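Local atomic coordinates of pectinesterase (Sitophilus oryzae, PDB entry 4PMH), a protein that hydrolyses the methyl esters of pectin, releasing methanol and leaving de-esterified galacturonate units in the chain, and probably serves in the digestion of plant cell walls. Residues A[233-238]-A[266-271]; A[49-54]-A[76-81]; A[288-293]-A[331-336]. One frame throughout, in Å; residues are numbered along the deposited sequence.

Contact 1: A[233-238]-A[266-271]; sequences SAIFES and GYFVYK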
loop_
_atom_site.group_PDB
_atom_site.type_symbol
_atom_site.label_atom_id
_atom_site.label_comp_id
_atom_site.label_asym_id
_atom_site.label_seq_id
_atom_site.Cartn_x
_atom_site.Cartn_y
_atom_site.Cartn_z
ATOM N N SER A 233 -8.406 1.237 5.485
ATOM C CA SER A 233 -9.485 1.298 4.525
ATOM C C SER A 233 -8.923 2.002 3.312
ATOM O O SER A 233 -8.857 3.229 3.286
ATOM C CB SER A 233 -10.672 2.077 5.074
ATOM O OG SER A 233 -11.333 1.372 6.107
ATOM N N ALA A 234 -8.511 1.239 2.305
ATOM C CA ALA A 234 -7.787 1.812 1.162
ATOM C C ALA A 234 -8.527 1.550 -0.135
ATOM O O ALA A 234 -8.846 0.408 -0.450
ATOM C CB ALA A 234 -6.374 1.253 1.088
ATOM N N ILE A 235 -8.816 2.633 -0.857
ATOM C CA ILE A 235 -9.513 2.599 -2.131
ATOM C C ILE A 235 -8.501 2.817 -3.250
ATOM O O ILE A 235 -7.686 3.747 -3.181
ATOM C CB ILE A 235 -10.576 3.711 -2.186
ATOM C CG1 ILE A 235 -11.634 3.444 -1.122
ATOM C CG2 ILE A 235 -11.180 3.840 -3.573
ATOM C CD1 ILE A 235 -12.432 4.674 -0.737
ATOM N N PHE A 236 -8.547 1.961 -4.266
ATOM C CA PHE A 236 -7.660 2.052 -5.421
ATOM C C PHE A 236 -8.540 2.170 -6.643
ATOM O O PHE A 236 -9.166 1.191 -7.040
ATOM C CB PHE A 236 -6.808 0.796 -5.544
ATOM C CG PHE A 236 -5.890 0.574 -4.390
ATOM C CD1 PHE A 236 -4.594 1.092 -4.401
ATOM C CD2 PHE A 236 -6.310 -0.150 -3.281
ATOM C CE1 PHE A 236 -3.745 0.882 -3.331
ATOM C CE2 PHE A 236 -5.458 -0.355 -2.205
ATOM C CZ PHE A 236 -4.174 0.156 -2.235
ATOM N N GLU A 237 -8.627 3.370 -7.210
ATOM C CA GLU A 237 -9.501 3.616 -8.361
ATOM C C GLU A 237 -8.642 4.007 -9.564
ATOM O O GLU A 237 -7.807 4.928 -9.465
ATOM C CB GLU A 237 -10.536 4.715 -8.037
ATOM C CG GLU A 237 -11.409 5.076 -9.212
ATOM C CD GLU A 237 -12.497 6.096 -8.900
ATOM O OE1 GLU A 237 -12.486 6.726 -7.820
ATOM O OE2 GLU A 237 -13.382 6.274 -9.771
ATOM N N SER A 238 -8.844 3.311 -10.686
ATOM C CA SER A 238 -8.079 3.548 -11.919
ATOM C C SER A 238 -6.581 3.382 -11.691
ATOM O O SER A 238 -5.784 4.180 -12.133
ATOM C CB SER A 238 -8.391 4.903 -12.542
ATOM O OG SER A 238 -9.803 5.014 -12.724
ATOM N N GLY A 266 -11.921 -2.923 4.199
ATOM C CA GLY A 266 -10.483 -3.072 4.019
ATOM C C GLY A 266 -10.076 -2.442 2.707
ATOM O O GLY A 266 -10.150 -1.221 2.544
ATOM N N TYR A 267 -9.677 -3.273 1.754
ATOM C CA TYR A 267 -9.170 -2.791 0.469
ATOM C C TYR A 267 -10.266 -2.871 -0.612
ATOM O O TYR A 267 -10.974 -3.857 -0.715
ATOM C CB TYR A 267 -7.923 -3.587 0.077
ATOM C CG TYR A 267 -6.684 -3.353 0.920
ATOM C CD1 TYR A 267 -6.557 -2.242 1.754
ATOM C CD2 TYR A 267 -5.595 -4.243 0.848
ATOM C CE1 TYR A 267 -5.391 -2.013 2.487
ATOM C CE2 TYR A 267 -4.441 -4.018 1.570
ATOM C CZ TYR A 267 -4.349 -2.911 2.403
ATOM O OH TYR A 267 -3.197 -2.687 3.103
ATOM N N PHE A 268 -10.422 -1.797 -1.377
ATOM C CA PHE A 268 -11.364 -1.734 -2.488
ATOM C C PHE A 268 -10.613 -1.363 -3.760
ATOM O O PHE A 268 -10.048 -0.251 -3.876
ATOM C CB PHE A 268 -12.436 -0.692 -2.194
ATOM C CG PHE A 268 -13.553 -0.657 -3.189
ATOM C CD1 PHE A 268 -14.320 -1.768 -3.457
ATOM C CD2 PHE A 268 -13.858 0.518 -3.827
ATOM C CE1 PHE A 268 -15.367 -1.710 -4.367
ATOM C CE2 PHE A 268 -14.909 0.597 -4.725
ATOM C CZ PHE A 268 -15.658 -0.513 -5.000
ATOM N N VAL A 269 -10.573 -2.313 -4.688
ATOM C CA VAL A 269 -9.936 -2.140 -5.987
ATOM C C VAL A 269 -11.041 -2.013 -7.042
ATOM O O VAL A 269 -11.818 -2.957 -7.242
ATOM C CB VAL A 269 -9.026 -3.333 -6.290
ATOM C CG1 VAL A 269 -8.456 -3.211 -7.683
ATOM C CG2 VAL A 269 -7.910 -3.451 -5.246
ATOM N N TYR A 270 -11.111 -0.850 -7.699
ATOM C CA TYR A 270 -12.224 -0.475 -8.577
ATOM C C TYR A 270 -11.737 0.185 -9.880
ATOM O O TYR A 270 -10.905 1.079 -9.846
ATOM C CB TYR A 270 -13.111 0.494 -7.823
ATOM C CG TYR A 270 -14.302 1.051 -8.560
ATOM C CD1 TYR A 270 -15.306 0.220 -9.020
ATOM C CD2 TYR A 270 -14.472 2.424 -8.701
ATOM C CE1 TYR A 270 -16.423 0.728 -9.660
ATOM C CE2 TYR A 270 -15.594 2.943 -9.339
ATOM C CZ TYR A 270 -16.562 2.087 -9.819
ATOM O OH TYR A 270 -17.667 2.591 -10.468
ATOM N N LYS A 271 -12.267 -0.268 -11.022
ATOM C CA LYS A 271 -11.898 0.224 -12.337
ATOM C C LYS A 271 -10.376 0.234 -12.499
ATOM O O LYS A 271 -9.810 1.164 -13.049
ATOM C CB LYS A 271 -12.462 1.620 -12.571
ATOM C CG LYS A 271 -13.962 1.732 -12.399
ATOM C CD LYS A 271 -14.691 0.991 -13.494
ATOM C CE LYS A 271 -16.093 1.539 -13.679
ATOM N NZ LYS A 271 -16.948 0.586 -14.420
HETATM O O HOH W 1 -10.142 3.286 -14.927
#
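Ser-233 CA lies 3.3 Å from Gly-266 O, just ahead of a parallel ladder that starts at Ala-234 and Tyr-267; the strand axes approach to 4.8 Å and run parallel within 8°. Gly-266 O also accepts the N-H of Ala-234 from above its carbonyl plane. Ala-234 O in turn takes Phe-268 N, and its CB rests 3.6 Å from Tyr-267 CD1; the tyrosine hydroxyl reaches on to Ala-204 O. Ile-235, on the other face of the sheet, brings CG2 to the edge of the Phe-268 ring, 4.3 Å from CD2. Phe-236 N binds Phe-268 O at 2.7 Å. Its CG sits beside its own backbone N (chi1 -63°), and ring atom CD2 lies 4.2 Å from Val-269 CG2. Glu-237 runs alongside Tyr-270 in the same direction, OE2 at the ring edge 4.0 Å from CE2 and the planes 53° apart, while OE1 is bonded to Tyr-215 OH. Past the strands, one water joins Ser-238 OG to Lys-271 O. These are successive coils of a right-handed parallel beta-helix, continued by strand 213-217 beside 233-237 and strand 311-315 beside 267-270. Helix 23-27 covers the Ile-235 and Phe-268 face; on the other, Phe-236 stacks with Tyr-216.

Contact 2: A[49-54]-A[76-81]; sequences NTIQAA and YQEVVY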
loop_
_atom_site.group_PDB
_atom_site.type_symbol
_atom_site.label_atom_id
_atom_site.label_comp_id
_atom_site.label_asym_id
_atom_site.label_seq_id
_atom_site.Cartn_x
_atom_site.Cartn_y
_atom_site.Cartn_z
ATOM N N ASN A 49 17.374 21.664 -0.419
ATOM C CA ASN A 49 18.254 20.736 -1.147
ATOM C C ASN A 49 18.102 19.275 -0.716
ATOM O O ASN A 49 18.732 18.405 -1.315
ATOM C CB ASN A 49 19.739 21.154 -1.045
ATOM C CG ASN A 49 20.023 22.497 -1.710
ATOM O OD1 ASN A 49 19.122 23.132 -2.257
ATOM N ND2 ASN A 49 21.268 22.943 -1.632
ATOM N N THR A 50 17.336 19.022 0.349
ATOM C CA THR A 50 16.793 17.696 0.630
ATOM C C THR A 50 15.269 17.843 0.712
ATOM O O THR A 50 14.760 18.931 0.994
ATOM C CB THR A 50 17.313 17.123 1.952
ATOM O OG1 THR A 50 16.908 17.968 3.030
ATOM C CG2 THR A 50 18.828 17.004 1.947
ATOM N N ILE A 51 14.552 16.747 0.492
ATOM C CA ILE A 51 13.097 16.760 0.607
ATOM C C ILE A 51 12.701 16.927 2.068
ATOM O O ILE A 51 11.789 17.710 2.392
ATOM C CB ILE A 51 12.435 15.495 0.011
ATOM C CG1 ILE A 51 12.813 15.321 -1.469
ATOM C CG2 ILE A 51 10.902 15.582 0.166
ATOM C CD1 ILE A 51 12.715 13.897 -1.977
ATOM N N GLN A 52 13.406 16.219 2.956
ATOM C CA GLN A 52 13.128 16.290 4.396
ATOM C C GLN A 52 13.135 17.748 4.848
ATOM O O GLN A 52 12.284 18.144 5.626
ATOM C CB GLN A 52 14.138 15.474 5.225
ATOM C CG GLN A 52 13.668 15.221 6.665
ATOM C CD GLN A 52 12.325 14.503 6.708
ATOM O OE1 GLN A 52 12.160 13.447 6.099
ATOM N NE2 GLN A 52 11.346 15.101 7.388
ATOM N N ALA A 53 14.099 18.533 4.361
ATOM C CA ALA A 53 14.202 19.945 4.738
ATOM C C ALA A 53 12.961 20.749 4.365
ATOM O O ALA A 53 12.550 21.627 5.111
ATOM C CB ALA A 53 15.439 20.593 4.136
ATOM N N ALA A 54 12.365 20.453 3.221
ATOM C CA ALA A 54 11.139 21.146 2.811
ATOM C C ALA A 54 9.966 20.710 3.706
ATOM O O ALA A 54 9.154 21.524 4.091
ATOM C CB ALA A 54 10.826 20.861 1.361
ATOM N N TYR A 76 16.367 11.296 -6.228
ATOM C CA TYR A 76 16.689 11.616 -4.835
ATOM C C TYR A 76 16.925 10.340 -4.012
ATOM O O TYR A 76 16.009 9.553 -3.852
ATOM C CB TYR A 76 15.525 12.386 -4.236
ATOM C CG TYR A 76 15.268 13.711 -4.922
ATOM C CD1 TYR A 76 14.503 13.788 -6.091
ATOM C CD2 TYR A 76 15.778 14.891 -4.396
ATOM C CE1 TYR A 76 14.259 15.012 -6.719
ATOM C CE2 TYR A 76 15.555 16.117 -5.021
ATOM C CZ TYR A 76 14.790 16.174 -6.186
ATOM O OH TYR A 76 14.576 17.403 -6.789
ATOM N N GLN A 77 18.144 10.131 -3.526
ATOM C CA GLN A 77 18.447 8.948 -2.723
ATOM C C GLN A 77 18.373 9.288 -1.237
ATOM O O GLN A 77 19.368 9.567 -0.571
ATOM C CB GLN A 77 19.790 8.347 -3.144
ATOM C CG GLN A 77 19.746 7.922 -4.607
ATOM C CD GLN A 77 21.078 7.447 -5.103
ATOM O OE1 GLN A 77 21.494 6.325 -4.823
ATOM N NE2 GLN A 77 21.769 8.307 -5.831
ATOM N N GLU A 78 17.144 9.262 -0.741
ATOM C CA GLU A 78 16.831 9.692 0.599
ATOM C C GLU A 78 15.499 9.138 1.036
ATOM O O GLU A 78 14.738 8.657 0.218
ATOM C CB GLU A 78 16.782 11.230 0.680
ATOM C CG GLU A 78 16.297 11.934 -0.568
ATOM C CD GLU A 78 16.730 13.412 -0.617
ATOM O OE1 GLU A 78 16.074 14.233 0.035
ATOM O OE2 GLU A 78 17.697 13.765 -1.323
ATOM N N VAL A 79 15.255 9.185 2.336
ATOM C CA VAL A 79 13.918 8.975 2.877
ATOM C C VAL A 79 13.154 10.288 2.970
ATOM O O VAL A 79 13.747 11.379 2.932
ATOM C CB VAL A 79 13.939 8.332 4.271
ATOM C CG1 VAL A 79 14.480 6.916 4.194
ATOM C CG2 VAL A 79 14.713 9.175 5.273
ATOM N N VAL A 80 11.840 10.167 3.107
ATOM C CA VAL A 80 10.945 11.295 3.406
ATOM C C VAL A 80 10.026 10.852 4.532
ATOM O O VAL A 80 9.269 9.886 4.373
ATOM C CB VAL A 80 10.110 11.686 2.175
ATOM C CG1 VAL A 80 9.234 12.899 2.474
ATOM C CG2 VAL A 80 11.012 11.944 0.983
ATOM N N TYR A 81 10.135 11.518 5.681
ATOM C CA TYR A 81 9.391 11.162 6.874
ATOM C C TYR A 81 8.441 12.306 7.168
ATOM O O TYR A 81 8.878 13.452 7.340
ATOM C CB TYR A 81 10.302 10.961 8.088
ATOM C CG TYR A 81 11.157 9.701 8.118
ATOM C CD1 TYR A 81 11.056 8.716 7.151
ATOM C CD2 TYR A 81 12.062 9.492 9.160
ATOM C CE1 TYR A 81 11.849 7.584 7.202
ATOM C CE2 TYR A 81 12.845 8.346 9.234
ATOM C CZ TYR A 81 12.736 7.402 8.249
ATOM O OH TYR A 81 13.527 6.271 8.295
HETATM O O HOH W 2 19.361 15.938 -1.572
HETATM O O HOH W 3 14.822 13.868 2.335
#
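Gln-52 presents the edge of its amide to the backbone of Tyr-81 and bonds both the backbone N and the backbone O there. Its CG is anti to the backbone N (chi1 -165°) and the chain then bends at chi2 (57°), swinging CD across to the strand. OE1 accepts Tyr-81 N at 2.8 Å on an in-plane lone pair; NE2 donates to Tyr-81 O at 3.0 Å, almost within the amide plane, and also bonds Asn-56 OD1. An alanine in place of Gln-52 would probably leave Tyr-81 N and O without these mates and open a gap between helix and strand. Glu-78 crosses Ile-51 obliquely, its CG wedged between backbone N and carbonyl carbon (chi1 33°). Its OE1 receives Ile-51 N at 3.0 Å in a nearly straight bond, and a water links the same oxygen to Gln-52 N and Val-79 O. Ile-51 itself crosses two side chains at about a right angle: CD1 lies 3.9 Å from Tyr-76 CG, and CG2 3.7 Å from Val-80 CG2. Thr-50 is the N-cap of helix 51-61, its OG1 accepting Ala-53 N at 3.2 Å. Thr-50 OG1, Glu-78 OE1 and the water held by Glu-78 thus accept the N-H groups of Ala-53, Ile-51 and Gln-52, and the carboxylate, if charged, would be favourably placed against the positive end of the helix dipole.

Contact 3: A[288-293]-A[331-336]; sequences LGRAWD and TATSGR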
loop_
_atom_site.group_PDB
_atom_site.type_symbol
_atom_site.label_atom_id
_atom_site.label_comp_id
_atom_site.label_asym_id
_atom_site.label_seq_id
_atom_site.Cartn_x
_atom_site.Cartn_y
_atom_site.Cartn_z
ATOM N N LEU A 288 -3.988 -13.419 -6.540
ATOM C CA LEU A 288 -4.519 -12.107 -6.238
ATOM C C LEU A 288 -4.274 -11.725 -4.771
ATOM O O LEU A 288 -4.067 -10.550 -4.468
ATOM C CB LEU A 288 -6.017 -12.069 -6.536
ATOM C CG LEU A 288 -6.407 -12.169 -8.010
ATOM C CD1 LEU A 288 -7.931 -12.167 -8.142
ATOM C CD2 LEU A 288 -5.797 -11.051 -8.858
ATOM N N GLY A 289 -4.303 -12.697 -3.857
ATOM C CA GLY A 289 -4.165 -12.350 -2.462
ATOM C C GLY A 289 -3.996 -13.494 -1.486
ATOM O O GLY A 289 -4.224 -14.671 -1.818
ATOM N N ARG A 290 -3.559 -13.117 -0.287
ATOM C CA ARG A 290 -3.582 -13.975 0.882
ATOM C C ARG A 290 -3.752 -13.108 2.129
ATOM O O ARG A 290 -3.405 -11.934 2.140
ATOM C CB ARG A 290 -2.298 -14.791 1.000
ATOM C CG ARG A 290 -1.041 -14.001 1.331
ATOM C CD ARG A 290 0.166 -14.932 1.317
ATOM N NE ARG A 290 1.419 -14.227 1.529
ATOM C CZ ARG A 290 2.550 -14.796 1.945
ATOM N NH1 ARG A 290 2.629 -16.103 2.161
ATOM N NH2 ARG A 290 3.625 -14.052 2.138
ATOM N N ALA A 291 -4.271 -13.707 3.180
ATOM C CA ALA A 291 -4.481 -12.985 4.414
ATOM C C ALA A 291 -3.140 -12.807 5.107
ATOM O O ALA A 291 -2.352 -13.771 5.215
ATOM C CB ALA A 291 -5.445 -13.746 5.302
ATOM N N TRP A 292 -2.867 -11.562 5.508
ATOM C CA TRP A 292 -1.770 -11.286 6.442
ATOM C C TRP A 292 -2.375 -11.409 7.822
ATOM O O TRP A 292 -3.111 -10.539 8.286
ATOM C CB TRP A 292 -1.115 -9.924 6.223
ATOM C CG TRP A 292 -0.013 -9.615 7.246
ATOM C CD1 TRP A 292 0.747 -10.524 7.952
ATOM C CD2 TRP A 292 0.434 -8.319 7.647
ATOM N NE1 TRP A 292 1.643 -9.856 8.782
ATOM C CE2 TRP A 292 1.469 -8.503 8.602
ATOM C CE3 TRP A 292 0.071 -7.014 7.284
ATOM C CZ2 TRP A 292 2.120 -7.429 9.206
ATOM C CZ3 TRP A 292 0.708 -5.955 7.890
ATOM C CH2 TRP A 292 1.726 -6.162 8.833
ATOM N N ASP A 293 -2.085 -12.544 8.445
ATOM C CA ASP A 293 -2.635 -12.912 9.731
ATOM C C ASP A 293 -1.645 -12.386 10.783
ATOM O O ASP A 293 -0.989 -13.184 11.492
ATOM C CB ASP A 293 -2.795 -14.459 9.820
ATOM C CG ASP A 293 -4.145 -14.961 9.280
ATOM O OD1 ASP A 293 -4.985 -14.131 8.819
ATOM O OD2 ASP A 293 -4.366 -16.194 9.359
ATOM N N THR A 331 -2.832 -19.485 0.765
ATOM C CA THR A 331 -2.745 -19.669 2.193
ATOM C C THR A 331 -2.315 -18.401 2.920
ATOM O O THR A 331 -1.426 -17.687 2.444
ATOM C CB THR A 331 -1.740 -20.800 2.498
ATOM O OG1 THR A 331 -2.160 -21.973 1.812
ATOM C CG2 THR A 331 -1.682 -21.098 3.974
ATOM N N ALA A 332 -2.944 -18.118 4.058
ATOM C CA ALA A 332 -2.536 -16.967 4.883
ATOM C C ALA A 332 -1.108 -17.120 5.417
ATOM O O ALA A 332 -0.577 -18.241 5.514
ATOM C CB ALA A 332 -3.500 -16.753 6.047
ATOM N N THR A 333 -0.510 -15.983 5.787
ATOM C CA THR A 333 0.855 -15.954 6.343
ATOM C C THR A 333 1.035 -16.857 7.580
ATOM O O THR A 333 2.157 -17.313 7.861
ATOM C CB THR A 333 1.251 -14.518 6.716
ATOM O OG1 THR A 333 0.364 -14.025 7.737
ATOM C CG2 THR A 333 1.216 -13.624 5.487
ATOM N N SER A 334 -0.065 -17.093 8.295
ATOM C CA SER A 334 -0.119 -17.976 9.459
ATOM C C SER A 334 -0.148 -19.474 9.139
ATOM O O SER A 334 0.085 -20.300 10.031
ATOM C CB SER A 334 -1.365 -17.637 10.281
ATOM O OG SER A 334 -2.562 -17.893 9.556
ATOM N N GLY A 335 -0.410 -19.828 7.883
ATOM C CA GLY A 335 -0.718 -21.205 7.513
ATOM C C GLY A 335 -2.215 -21.482 7.465
ATOM O O GLY A 335 -2.640 -22.581 7.083
ATOM N N ARG A 336 -3.029 -20.506 7.852
ATOM C CA ARG A 336 -4.474 -20.676 7.787
ATOM C C ARG A 336 -4.915 -20.843 6.328
ATOM O O ARG A 336 -4.773 -19.927 5.528
ATOM C CB ARG A 336 -5.196 -19.497 8.432
ATOM C CG ARG A 336 -6.707 -19.538 8.240
ATOM C CD ARG A 336 -7.394 -18.508 9.095
ATOM N NE ARG A 336 -7.119 -17.117 8.715
ATOM C CZ ARG A 336 -8.007 -16.272 8.196
ATOM N NH1 ARG A 336 -9.257 -16.654 7.929
ATOM N NH2 ARG A 336 -7.640 -15.033 7.932
HETATM O O HOH W 4 0.946 -18.353 1.115
HETATM O O HOH W 5 1.277 -14.507 10.252
#
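Asp-293 and Arg-336 meet through two torsions: the aspartate CG sits beside its backbone N (chi1 -88°), and the arginine, extended as far as CD, bends at chi3 (67°) to place NE. The guanidinium then takes the carboxylate side-on and nearly coplanar (11°): NH2 lies 2.9 Å from OD1 and NE 3.0 Å from OD2, each on a syn lone pair. The buried carboxylate is thus held by Arg-336 at both oxygens, while Arg-336 NH2 also bonds Asn-309 OD1. Ser-334 OG lies close to Asp-293 OD2 as well, in an unusually short bond of doubtful length, and receives Arg-336 N, closing an ST turn. Thr-333 divides its branches: OG1 accepts Asp-293 N at 2.9 Å and lies at the edge of the Trp-292 ring, whereas CG2 sits 3.9 Å above the centre of the Arg-290 guanidinium plane. Thr-333 N completes the join by donating to Ala-291 O at 2.9 Å. A water bridges Arg-290 NH1 and Thr-331 O, and NH2 forms a salt bridge with Asp-226, the probable nucleophile. The type I turn Ala-332 to Gly-335 packs against residues 290-293, which include Arg-290 and Trp-292, both substrate-binding by similarity, in the cleft of a pectinesterase beta-helix.

In the fold
Contact 1 is the most central, about 11 Å from the chain centre between centres, and joins adjacent coils of the beta-helix through regular backbone bonds and apolar or aromatic side chains. Contact 2, about 21 Å out on the opposite side of that centre, is also buried, but ties helix 51-61 to residues 76-81, which run into strand 80-82, so side chains and water satisfy backbone groups there. Contact 3, partly buried, joins residues 288-293 to the loop 331-336 and combines a salt bridge with hydroxyl and backbone bonds. Contacts 1 and 3 are neighbours: the side chains of Tyr-267 and Trp-292 are about 7 Å apart, without touching, whereas contact 2 lies away from the active site.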